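Local coordinates for signal recognition particle receptor beta subunit (PDB 2FH5), which binds GTP as the beta subunit of the signal recognition particle receptor and helps target nascent secretory proteins to the endoplasmic reticulum membrane, at residues 82-87 with 96-101; 104-109 with 178-183. All blocks are in the same frame, centred on the assembly; numbering follows the deposited sequence.

Helix 91-110 belongs to both contacts: its middle turns pack on strand 79-87 in contact 1, and its C-terminal turns meet the loop leading into strand 184-188 in contact 2. The two centres lie about 13 Å apart, and along the chain contact 1 is complete before contact 2 begins. They also touch, since Phe84 CE2 of contact 1 is 4.0 Å from Val105 CG2 on the helix segment of contact 2, so the two apolar contacts adjoin. Contact 1 is a local pairing within the beta-alpha-beta unit of a P-loop GTPase, whereas contact 2 links parts 69 residues apart, away from the nucleotide, and brings the helix against the loop before strand 184-188, outermost on that side within this chain.

Contact 1: residues 82-87 with 96-101; sequences VVFVVD and KDVAEF
Strand 82-87 and helix 96-101 run antiparallel, their axes at 175° and 10.3 Å apart at closest approach, and the CA atoms of Phe84 and Phe101, and of Val86 and Val98, are the nearest pairs across the interface. No hydrogen bond joins the two segments; the contact is apolar and buried. Its chief element is the Phe84 ring, which reaches from the strand to the helix with CG anti to the backbone N (chi1 -172°). Its far end meets two helix residues one turn apart. Phe84 CE2 lies over one face of the Phe101 ring, offset toward the rim, 3.5 Å from Phe101 CD2. The ring planes are inclined at 53° with centroids 5.2 Å apart, an oblique pairing. Further round the rim, Phe84 CE1 touches Val98 CG1 at 3.8 Å, while CZ lies 3.8 Å from the backbone oxygen Val98 O. The CG1 branch of Val98 also approaches Val86 CG2 at 4.4 Å, a looser contact, and Val86 CG2 in turn sits at the edge of the Phe84 ring, in its plane. A leucine in place of Phe84 would probably leave the face of Phe101 partly uncovered and open a gap beside Val98 CG1, because its shorter branches could not span both. Strand 79-87, helix 91-110 and strand 117-123 form a beta-alpha-beta unit, and Phe84 and Val86 both touch Ile120 of the second strand. Phe101 also makes a cation-pi contact with Arg68 of helix 65-75 and lies beside Gly14, a residue of the GTP site, while Val98 packs against Leu140 of helix 133-150.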
# COMPACT_ATOMS: atom_id res chain seq x y z
N VAL B 82 1.02 16.74 -1.91
CA VAL B 82 0.42 15.66 -1.17
C VAL B 82 -0.78 15.17 -1.95
O VAL B 82 -1.58 16.00 -2.40
CB VAL B 82 -0.08 16.13 0.21
CG1 VAL B 82 -0.83 14.99 0.94
CG2 VAL B 82 1.08 16.62 1.03
N VAL B 83 -0.87 13.86 -2.15
CA VAL B 83 -2.01 13.24 -2.85
C VAL B 83 -2.71 12.43 -1.79
O VAL B 83 -2.13 11.48 -1.24
CB VAL B 83 -1.57 12.28 -3.95
CG1 VAL B 83 -2.82 11.66 -4.62
CG2 VAL B 83 -0.72 13.03 -4.98
N PHE B 84 -3.93 12.84 -1.48
CA PHE B 84 -4.70 12.13 -0.48
C PHE B 84 -5.60 11.19 -1.28
O PHE B 84 -6.50 11.64 -2.01
CB PHE B 84 -5.53 13.14 0.36
CG PHE B 84 -6.23 12.54 1.55
CD1 PHE B 84 -7.40 11.79 1.39
CD2 PHE B 84 -5.70 12.70 2.83
CE1 PHE B 84 -8.05 11.21 2.50
CE2 PHE B 84 -6.34 12.12 3.96
CZ PHE B 84 -7.51 11.38 3.80
N VAL B 85 -5.34 9.89 -1.16
CA VAL B 85 -6.12 8.88 -1.88
C VAL B 85 -7.40 8.44 -1.18
O VAL B 85 -7.41 8.19 0.02
CB VAL B 85 -5.25 7.67 -2.15
CG1 VAL B 85 -5.99 6.70 -3.03
CG2 VAL B 85 -3.93 8.11 -2.76
N VAL B 86 -8.47 8.33 -1.94
CA VAL B 86 -9.78 7.95 -1.41
C VAL B 86 -10.40 6.76 -2.16
O VAL B 86 -10.46 6.77 -3.39
CB VAL B 86 -10.77 9.14 -1.50
CG1 VAL B 86 -12.15 8.75 -0.94
CG2 VAL B 86 -10.20 10.31 -0.76
N ASP B 87 -10.86 5.75 -1.43
CA ASP B 87 -11.52 4.63 -2.05
C ASP B 87 -12.91 5.17 -2.38
O ASP B 87 -13.74 5.30 -1.49
CB ASP B 87 -11.64 3.46 -1.06
CG ASP B 87 -12.35 2.24 -1.66
OD1 ASP B 87 -13.33 2.43 -2.40
OD2 ASP B 87 -11.93 1.08 -1.39
N LYS B 96 -16.56 9.45 7.50
CA LYS B 96 -16.07 10.04 8.73
C LYS B 96 -14.59 9.77 8.97
O LYS B 96 -13.87 10.68 9.40
CB LYS B 96 -16.94 9.58 9.91
CG LYS B 96 -18.36 10.10 9.77
CD LYS B 96 -19.16 10.08 11.06
CE LYS B 96 -20.27 11.15 11.05
NZ LYS B 96 -21.11 11.13 9.80
N ASP B 97 -14.13 8.55 8.69
CA ASP B 97 -12.72 8.23 8.89
C ASP B 97 -11.86 9.03 7.91
O ASP B 97 -10.78 9.51 8.26
CB ASP B 97 -12.46 6.73 8.71
CG ASP B 97 -12.98 5.91 9.89
OD1 ASP B 97 -12.69 6.27 11.05
OD2 ASP B 97 -13.67 4.89 9.65
N VAL B 98 -12.35 9.18 6.68
CA VAL B 98 -11.66 9.94 5.65
C VAL B 98 -11.55 11.39 6.07
O VAL B 98 -10.44 11.94 6.14
CB VAL B 98 -12.42 9.88 4.30
CG1 VAL B 98 -11.76 10.82 3.31
CG2 VAL B 98 -12.45 8.46 3.76
N ALA B 99 -12.69 12.03 6.34
CA ALA B 99 -12.72 13.45 6.76
C ALA B 99 -11.80 13.74 7.95
O ALA B 99 -11.07 14.73 7.97
CB ALA B 99 -14.15 13.89 7.10
N GLU B 100 -11.83 12.86 8.93
CA GLU B 100 -11.00 13.02 10.12
C GLU B 100 -9.51 12.99 9.83
O GLU B 100 -8.73 13.74 10.45
CB GLU B 100 -11.35 11.92 11.13
CG GLU B 100 -10.44 11.85 12.32
CD GLU B 100 -10.97 10.85 13.34
OE1 GLU B 100 -12.02 11.16 13.94
OE2 GLU B 100 -10.34 9.76 13.53
N PHE B 101 -9.10 12.14 8.89
CA PHE B 101 -7.69 12.05 8.55
C PHE B 101 -7.34 13.25 7.67
O PHE B 101 -6.31 13.88 7.86
CB PHE B 101 -7.40 10.72 7.85
CG PHE B 101 -5.95 10.52 7.43
CD1 PHE B 101 -4.91 11.22 8.06
CD2 PHE B 101 -5.63 9.65 6.39
CE1 PHE B 101 -3.57 11.06 7.65
CE2 PHE B 101 -4.30 9.48 5.97
CZ PHE B 101 -3.27 10.19 6.60

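Contact 2: residues 104-109 with 178-183; sequences QVLIDS and SQLPLK
Leu106 of the helix meets Leu180 and Leu182 of the loop, and Ser109, one turn on, meets Leu182; the closest packing is between leucine methyls. Leu106 CD2 comes within 3.6 Å of Leu180 CD1, the two side chains crossing at about a right angle, and the same methyl is 4.0 Å from Leu182 CD1. One branch of Leu106 thus serves both loop leucines. Pro181, between them, is the centre of an inverse gamma turn, with a weak bond from Leu182 N to Leu180 O, which is consistent with both leucines pointing toward the helix. The other methyl of Leu182, CD2, rests 3.9 Å from Ser109 CB, so the serine offers carbon to the loop. Its hydroxyl is turned back on the helix, OG anti to the carbonyl carbon (chi1 -60°), and donates to Val105 O at 2.6 Å. That oxygen also accepts from Ser109 N, the two donors arriving from opposite faces of its plane. The Leu182 side is looser: its approaches are longer and it is partly exposed, whereas Leu106 and Leu180 are buried. Met110 adds further apolar surface against Leu180 and Leu182. With no hydrogen bond between the segments and the serine hydroxyl satisfied within its own helix, the contact is carried by apolar carbons and its fit depends on shape; directed bonds such as the backbone pairing of Lys183 with Leu118 lie outside it.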
# COMPACT_ATOMS: atom_id res chain seq x y z
N GLN B 104 -6.59 16.48 9.67
CA GLN B 104 -5.21 16.57 10.15
C GLN B 104 -4.24 16.86 9.01
O GLN B 104 -3.23 17.53 9.21
CB GLN B 104 -4.78 15.28 10.84
CG GLN B 104 -4.73 15.38 12.36
CD GLN B 104 -5.58 14.31 13.05
OE1 GLN B 104 -5.45 14.06 14.25
NE2 GLN B 104 -6.48 13.68 12.28
N VAL B 105 -4.53 16.36 7.81
CA VAL B 105 -3.64 16.60 6.68
C VAL B 105 -3.72 18.07 6.25
O VAL B 105 -2.71 18.67 5.87
CB VAL B 105 -3.96 15.67 5.48
CG1 VAL B 105 -3.22 16.13 4.23
CG2 VAL B 105 -3.54 14.22 5.82
N LEU B 106 -4.92 18.65 6.31
CA LEU B 106 -5.14 20.04 5.94
C LEU B 106 -4.43 20.94 6.94
O LEU B 106 -3.72 21.87 6.58
CB LEU B 106 -6.62 20.37 5.94
CG LEU B 106 -7.33 19.75 4.75
CD1 LEU B 106 -8.81 19.95 4.90
CD2 LEU B 106 -6.81 20.37 3.48
N ILE B 107 -4.63 20.64 8.22
CA ILE B 107 -3.97 21.42 9.24
C ILE B 107 -2.45 21.34 9.08
O ILE B 107 -1.80 22.37 8.94
CB ILE B 107 -4.42 20.96 10.62
CG1 ILE B 107 -5.76 21.62 10.94
CG2 ILE B 107 -3.37 21.28 11.66
CD1 ILE B 107 -6.33 21.21 12.28
N ASP B 108 -1.90 20.13 9.07
CA ASP B 108 -0.45 19.95 8.91
C ASP B 108 0.10 20.72 7.73
O ASP B 108 1.14 21.36 7.83
CB ASP B 108 -0.10 18.49 8.71
CG ASP B 108 -0.22 17.68 9.97
OD1 ASP B 108 -0.76 18.20 10.97
OD2 ASP B 108 0.21 16.51 9.97
N SER B 109 -0.61 20.66 6.61
CA SER B 109 -0.18 21.32 5.39
C SER B 109 -0.11 22.85 5.49
O SER B 109 0.83 23.47 4.98
CB SER B 109 -1.08 20.93 4.23
OG SER B 109 -1.04 19.52 4.02
N SER B 178 -12.24 25.86 -1.15
CA SER B 178 -11.77 27.12 -1.76
C SER B 178 -11.36 28.19 -0.72
O SER B 178 -10.54 29.05 -1.01
CB SER B 178 -12.83 27.70 -2.69
OG SER B 178 -13.97 28.09 -1.95
N GLN B 179 -11.93 28.14 0.48
CA GLN B 179 -11.59 29.11 1.52
C GLN B 179 -10.19 28.83 2.10
O GLN B 179 -9.70 29.57 2.96
CB GLN B 179 -12.60 29.03 2.68
CG GLN B 179 -14.04 28.95 2.24
CD GLN B 179 -14.95 28.63 3.40
OE1 GLN B 179 -14.49 28.45 4.54
NE2 GLN B 179 -16.26 28.55 3.13
N LEU B 180 -9.55 27.77 1.64
CA LEU B 180 -8.26 27.42 2.19
C LEU B 180 -7.07 28.11 1.56
O LEU B 180 -7.04 28.31 0.34
CB LEU B 180 -8.04 25.91 2.08
CG LEU B 180 -8.85 24.94 2.94
CD1 LEU B 180 -8.31 23.53 2.74
CD2 LEU B 180 -8.75 25.34 4.40
N PRO B 181 -6.08 28.48 2.38
CA PRO B 181 -4.87 29.12 1.85
C PRO B 181 -3.97 28.00 1.30
O PRO B 181 -2.81 27.90 1.70
CB PRO B 181 -4.26 29.79 3.08
CG PRO B 181 -4.66 28.85 4.20
CD PRO B 181 -6.11 28.54 3.85
N LEU B 182 -4.52 27.16 0.41
CA LEU B 182 -3.81 26.03 -0.20
C LEU B 182 -4.39 25.69 -1.57
O LEU B 182 -5.59 25.82 -1.79
CB LEU B 182 -3.98 24.76 0.61
CG LEU B 182 -3.51 24.49 2.04
CD1 LEU B 182 -4.39 23.41 2.64
CD2 LEU B 182 -2.06 24.06 2.03
N LYS B 183 -3.53 25.23 -2.48
CA LYS B 183 -4.00 24.78 -3.79
C LYS B 183 -4.59 23.38 -3.48
O LYS B 183 -3.90 22.51 -2.95
CB LYS B 183 -2.83 24.64 -4.77
CG LYS B 183 -2.12 25.94 -5.11
CD LYS B 183 -2.98 26.84 -6.00
CE LYS B 183 -2.20 28.05 -6.49
NZ LYS B 183 -3.03 28.88 -7.39